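Local coordinates for CrtC domain-containing protein (Fusarium vanettenii 77-13-4, PDB 7A0Q), which probably catalyses the hydration of the plant isoflavonoid kievitone, using a fold built from lipocalin-like beta domains, at residues T173-L178 with D206-N211; Q51-G56 with T114-S119. All blocks are in the same frame, centred on the assembly; numbering follows the deposited sequence.

Overall arrangement
Contact 2 comes first along the chain and closes before contact 1 opens; their centres lie about 13 Å apart on the same side of the chain's centre. Both lie in the part of the chain that precedes the eight-stranded barrel formed by strands from 218 to 343. Contact 1 pairs the neighbouring strands 171-189 and 202-210, whereas contact 2 fastens the loop leading into strand 58-66 to the start of strand 117-120. The two meet through Arg207, whose NH2 lies 2.7 Å from the O of Gly56, and through Val55, which packs on Trp209. The 51-56 loop is thus held between strand 202-210 and the 114-119 segment, joining parts of the chain distant in sequence.

Contact 1 (T173-L178 with D206-N211); sequences TWEFGL and DRQWGN. With IMD (imidazole), chain F.
Strands 173-178 and 206-210 run antiparallel, their axes 4.6 Å apart at closest approach, and Trp174-Trp209 and Phe176-Arg207 form the hydrogen-bonded pairs, each closed by two backbone bonds. These two pairs share one face of the sheet. Trp174 CB sits over the face of the Trp209 indole, 3.5 Å from the centroid of its six-membered ring, a CH-pi contact. The two indoles are nearly parallel (20°) but slid so far apart that they barely overlap; Trp174 instead turns its edge to Trp209 O and the backbone of Gly210 and Asn211. Phe176 has CG between its backbone N and carbonyl carbon (chi1 62°), and the end of its ring comes nearer the partner strand, where Arg207 CB lies over one face, 3.8 Å from the centroid. Beyond CB, the arginine's guanidinium is bound by the carbonyls of Ser50, Gly56 and Ser58. Within the CrtC N-terminal lipocalin domain strand 202-210 lies between 171-189 and 58-66, pairing antiparallel with both and so joining strands far apart in the sequence. The other face is polar. Gln208 NE2 donates to Thr173 OG1 at 2.9 Å, with the hydroxyl oxygen in the amide plane, and the extended Gln208 chain lays its amide stacked against the Glu175 carboxylate. Glu175 OE2 and Asp206 OD2 approach to 2.6 Å with their carboxylates steeply turned against each other. An imidazole, probably from the crystallisation liquor, donates N3 to Asp206 OD2 at 2.8 Å and also bonds Glu340. Glu175 OE1 takes a bond from Trp236 NE1, and Asp206 OD1 one from Trp204 NE1.

Contact 2 (Q51-G56 with T114-S119); sequences QPNSVG and TTLDVS
Asn53 makes all three hydrogen bonds between 51-56 and 114-119. Its backbone N donates to Thr115 O at 2.9 Å, reaching that oxygen from above the carbonyl plane. With CG anti to the carbonyl carbon (chi1 -72°), the side-chain amide extends to the backbone of Asp117 and grips it from both ends: OD1 accepts from Asp117 N at 2.8 Å in an almost straight bond, while ND2 donates to Asp117 O at 2.9 Å, again from above the carbonyl plane. ND2 also donates to Pro111 O. Asn53 also opens the short 3-10 turn 53-55. The remaining contacts set aliphatic carbons against oxygens. Val118 CG1 touches Asn53 OD1 at 3.3 Å, the two side chains sliding past each other in opposite directions. Pro52 meets the Thr114 carbonyl with CB and CG, CG lying 3.3 Å from O, and Leu116 lays CB and both methyls alongside Gln51 O, which accepts a bond from Trp59 NE1. Because one amide satisfies both the N-H and the C=O of Asp117, it binds that backbone much as the edge of a neighbouring strand would, at the start of strand 117-120, which carries the magnesium ligand Ser119.

Contact 1 (T173-L178 with D206-N211)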
# COMPACT_ATOMS: atom_id res chain seq x y z
N THR A 173 7.75 -9.58 -10.88
CA THR A 173 7.85 -8.62 -9.79
C THR A 173 8.19 -9.36 -8.51
O THR A 173 7.95 -10.56 -8.36
CB THR A 173 6.57 -7.79 -9.60
OG1 THR A 173 6.87 -6.64 -8.79
CG2 THR A 173 5.47 -8.61 -8.92
N TRP A 174 8.80 -8.61 -7.59
CA TRP A 174 9.09 -9.08 -6.25
C TRP A 174 8.42 -8.11 -5.30
O TRP A 174 8.58 -6.90 -5.46
CB TRP A 174 10.61 -9.13 -5.98
CG TRP A 174 11.30 -10.17 -6.78
CD1 TRP A 174 11.60 -11.44 -6.39
CD2 TRP A 174 11.78 -10.04 -8.12
NE1 TRP A 174 12.23 -12.12 -7.42
CE2 TRP A 174 12.35 -11.28 -8.49
CE3 TRP A 174 11.77 -8.99 -9.06
CZ2 TRP A 174 12.92 -11.50 -9.75
CZ3 TRP A 174 12.33 -9.22 -10.31
CH2 TRP A 174 12.90 -10.46 -10.64
N GLU A 175 7.65 -8.63 -4.35
CA GLU A 175 6.86 -7.74 -3.49
C GLU A 175 6.64 -8.36 -2.12
O GLU A 175 6.24 -9.53 -2.03
CB GLU A 175 5.50 -7.42 -4.14
CG GLU A 175 4.63 -6.45 -3.31
CD GLU A 175 3.15 -6.50 -3.67
OE1 GLU A 175 2.72 -7.42 -4.41
OE2 GLU A 175 2.39 -5.64 -3.18
N PHE A 176 6.87 -7.58 -1.06
CA PHE A 176 6.45 -7.99 0.27
C PHE A 176 5.77 -6.83 0.98
O PHE A 176 6.06 -5.65 0.73
CB PHE A 176 7.61 -8.56 1.13
CG PHE A 176 8.73 -7.58 1.41
CD1 PHE A 176 9.85 -7.52 0.58
CD2 PHE A 176 8.70 -6.77 2.54
CE1 PHE A 176 10.90 -6.66 0.85
CE2 PHE A 176 9.75 -5.90 2.80
CZ PHE A 176 10.84 -5.85 1.96
N GLY A 177 4.83 -7.18 1.85
CA GLY A 177 4.13 -6.21 2.68
C GLY A 177 4.43 -6.48 4.14
O GLY A 177 4.51 -7.64 4.56
N LEU A 178 4.60 -5.41 4.91
CA LEU A 178 4.72 -5.51 6.36
C LEU A 178 3.47 -4.85 6.92
O LEU A 178 3.38 -3.62 6.95
CB LEU A 178 5.98 -4.78 6.85
CG LEU A 178 7.27 -5.23 6.14
CD1 LEU A 178 8.49 -4.42 6.56
CD2 LEU A 178 7.49 -6.72 6.32
N ASP A 206 4.95 -1.43 2.00
CA ASP A 206 4.97 -2.33 0.85
C ASP A 206 6.19 -2.03 -0.01
O ASP A 206 6.40 -0.89 -0.42
CB ASP A 206 3.69 -2.23 0.01
CG ASP A 206 3.32 -3.54 -0.62
OD1 ASP A 206 2.83 -4.43 0.10
OD2 ASP A 206 3.54 -3.69 -1.84
N ARG A 207 6.97 -3.07 -0.29
CA ARG A 207 8.20 -2.95 -1.07
C ARG A 207 8.06 -3.77 -2.34
O ARG A 207 7.74 -4.96 -2.27
CB ARG A 207 9.38 -3.44 -0.24
CG ARG A 207 10.67 -3.53 -0.99
CD ARG A 207 11.26 -2.17 -1.28
NE ARG A 207 12.56 -2.33 -1.95
CZ ARG A 207 12.85 -1.84 -3.15
NH1 ARG A 207 11.96 -1.12 -3.84
NH2 ARG A 207 14.06 -2.05 -3.66
N GLN A 208 8.31 -3.16 -3.49
CA GLN A 208 8.09 -3.85 -4.75
C GLN A 208 9.13 -3.42 -5.77
O GLN A 208 9.39 -2.23 -5.93
CB GLN A 208 6.69 -3.57 -5.30
CG GLN A 208 6.36 -4.40 -6.55
CD GLN A 208 4.89 -4.37 -6.90
OE1 GLN A 208 4.10 -3.67 -6.26
NE2 GLN A 208 4.51 -5.14 -7.92
N TRP A 209 9.69 -4.39 -6.49
CA TRP A 209 10.65 -4.08 -7.53
C TRP A 209 10.51 -5.12 -8.64
O TRP A 209 9.96 -6.20 -8.41
CB TRP A 209 12.09 -3.98 -6.97
CG TRP A 209 12.71 -5.25 -6.42
CD1 TRP A 209 13.70 -5.99 -7.00
CD2 TRP A 209 12.41 -5.91 -5.18
NE1 TRP A 209 14.03 -7.06 -6.21
CE2 TRP A 209 13.24 -7.05 -5.09
CE3 TRP A 209 11.49 -5.66 -4.14
CZ2 TRP A 209 13.21 -7.92 -4.00
CZ3 TRP A 209 11.44 -6.54 -3.08
CH2 TRP A 209 12.30 -7.66 -3.01
N GLY A 210 10.96 -4.79 -9.85
CA GLY A 210 10.70 -5.64 -10.99
C GLY A 210 11.86 -5.69 -11.96
O GLY A 210 12.87 -5.02 -11.78
N ASN A 211 11.68 -6.50 -13.02
CA ASN A 211 12.73 -6.69 -14.02
C ASN A 211 12.29 -6.29 -15.43
O ASN A 211 12.98 -6.63 -16.40
CB ASN A 211 13.21 -8.15 -14.02
CG ASN A 211 12.17 -9.13 -14.59
OD1 ASN A 211 11.01 -8.77 -14.80
ND2 ASN A 211 12.60 -10.36 -14.85
N1 IMD F . 0.65 -1.03 -4.83
C2 IMD F . 1.02 -2.26 -4.40
N3 IMD F . 1.68 -2.12 -3.23
C4 IMD F . 1.73 -0.81 -2.92
C5 IMD F . 1.07 -0.12 -3.93

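Contact 2 (Q51-G56 with T114-S119)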
# COMPACT_ATOMS: atom_id res chain seq x y z
N GLN A 51 15.88 -3.82 0.53
CA GLN A 51 15.45 -2.46 0.80
C GLN A 51 16.28 -1.33 0.17
O GLN A 51 15.70 -0.28 -0.12
CB GLN A 51 15.43 -2.25 2.32
CG GLN A 51 14.35 -3.07 3.04
CD GLN A 51 13.02 -2.37 3.01
OE1 GLN A 51 12.41 -2.24 1.95
NE2 GLN A 51 12.56 -1.87 4.16
N PRO A 52 17.59 -1.48 -0.05
CA PRO A 52 18.38 -0.31 -0.48
C PRO A 52 18.00 0.26 -1.84
O PRO A 52 17.44 -0.42 -2.71
CB PRO A 52 19.82 -0.85 -0.51
CG PRO A 52 19.82 -1.90 0.53
CD PRO A 52 18.48 -2.58 0.37
N ASN A 53 18.37 1.53 -2.02
CA ASN A 53 18.20 2.23 -3.29
C ASN A 53 18.67 1.40 -4.47
O ASN A 53 18.02 1.39 -5.52
CB ASN A 53 19.01 3.53 -3.30
CG ASN A 53 18.43 4.61 -2.41
OD1 ASN A 53 17.77 4.32 -1.42
ND2 ASN A 53 18.72 5.86 -2.74
N SER A 54 19.83 0.75 -4.34
CA SER A 54 20.43 0.05 -5.47
C SER A 54 19.50 -1.00 -6.06
O SER A 54 19.66 -1.38 -7.22
CB SER A 54 21.73 -0.65 -5.07
OG SER A 54 21.48 -1.57 -4.02
N VAL A 55 18.55 -1.50 -5.26
CA VAL A 55 17.67 -2.56 -5.76
C VAL A 55 16.64 -1.99 -6.72
O VAL A 55 16.14 -2.71 -7.60
CB VAL A 55 17.02 -3.28 -4.56
CG1 VAL A 55 15.98 -4.33 -5.00
CG2 VAL A 55 18.10 -3.95 -3.72
N GLY A 56 16.32 -0.69 -6.60
CA GLY A 56 15.40 -0.02 -7.50
C GLY A 56 13.96 -0.27 -7.12
O GLY A 56 13.65 -0.93 -6.12
N THR A 114 23.95 1.72 -1.17
CA THR A 114 23.68 0.45 -0.52
C THR A 114 22.78 0.59 0.71
O THR A 114 22.60 -0.40 1.44
CB THR A 114 24.99 -0.23 -0.11
OG1 THR A 114 25.65 0.55 0.89
CG2 THR A 114 25.90 -0.39 -1.31
N THR A 115 22.24 1.77 0.96
CA THR A 115 21.28 2.02 2.02
C THR A 115 19.97 2.48 1.40
O THR A 115 19.88 2.71 0.19
CB THR A 115 21.82 3.06 3.03
OG1 THR A 115 22.20 4.25 2.35
CG2 THR A 115 23.02 2.50 3.81
N LEU A 116 18.93 2.58 2.23
CA LEU A 116 17.63 3.07 1.79
C LEU A 116 17.52 4.54 2.19
O LEU A 116 17.43 4.86 3.38
CB LEU A 116 16.49 2.24 2.39
CG LEU A 116 15.08 2.79 2.16
CD1 LEU A 116 14.86 3.11 0.68
CD2 LEU A 116 14.05 1.79 2.66
N ASP A 117 17.52 5.41 1.18
CA ASP A 117 17.35 6.85 1.40
C ASP A 117 16.91 7.43 0.05
O ASP A 117 17.75 7.82 -0.77
CB ASP A 117 18.63 7.50 1.92
CG ASP A 117 18.43 8.95 2.35
OD1 ASP A 117 17.42 9.58 2.00
OD2 ASP A 117 19.34 9.50 3.03
N VAL A 118 15.60 7.44 -0.18
CA VAL A 118 15.04 7.92 -1.44
C VAL A 118 14.26 9.20 -1.16
O VAL A 118 13.54 9.30 -0.15
CB VAL A 118 14.14 6.87 -2.14
CG1 VAL A 118 14.99 5.66 -2.63
CG2 VAL A 118 13.01 6.42 -1.22
N SER A 119 14.40 10.18 -2.05
CA SER A 119 13.76 11.46 -1.79
C SER A 119 13.59 12.25 -3.07
O SER A 119 14.32 12.06 -4.05
CB SER A 119 14.57 12.28 -0.78
OG SER A 119 15.86 12.55 -1.31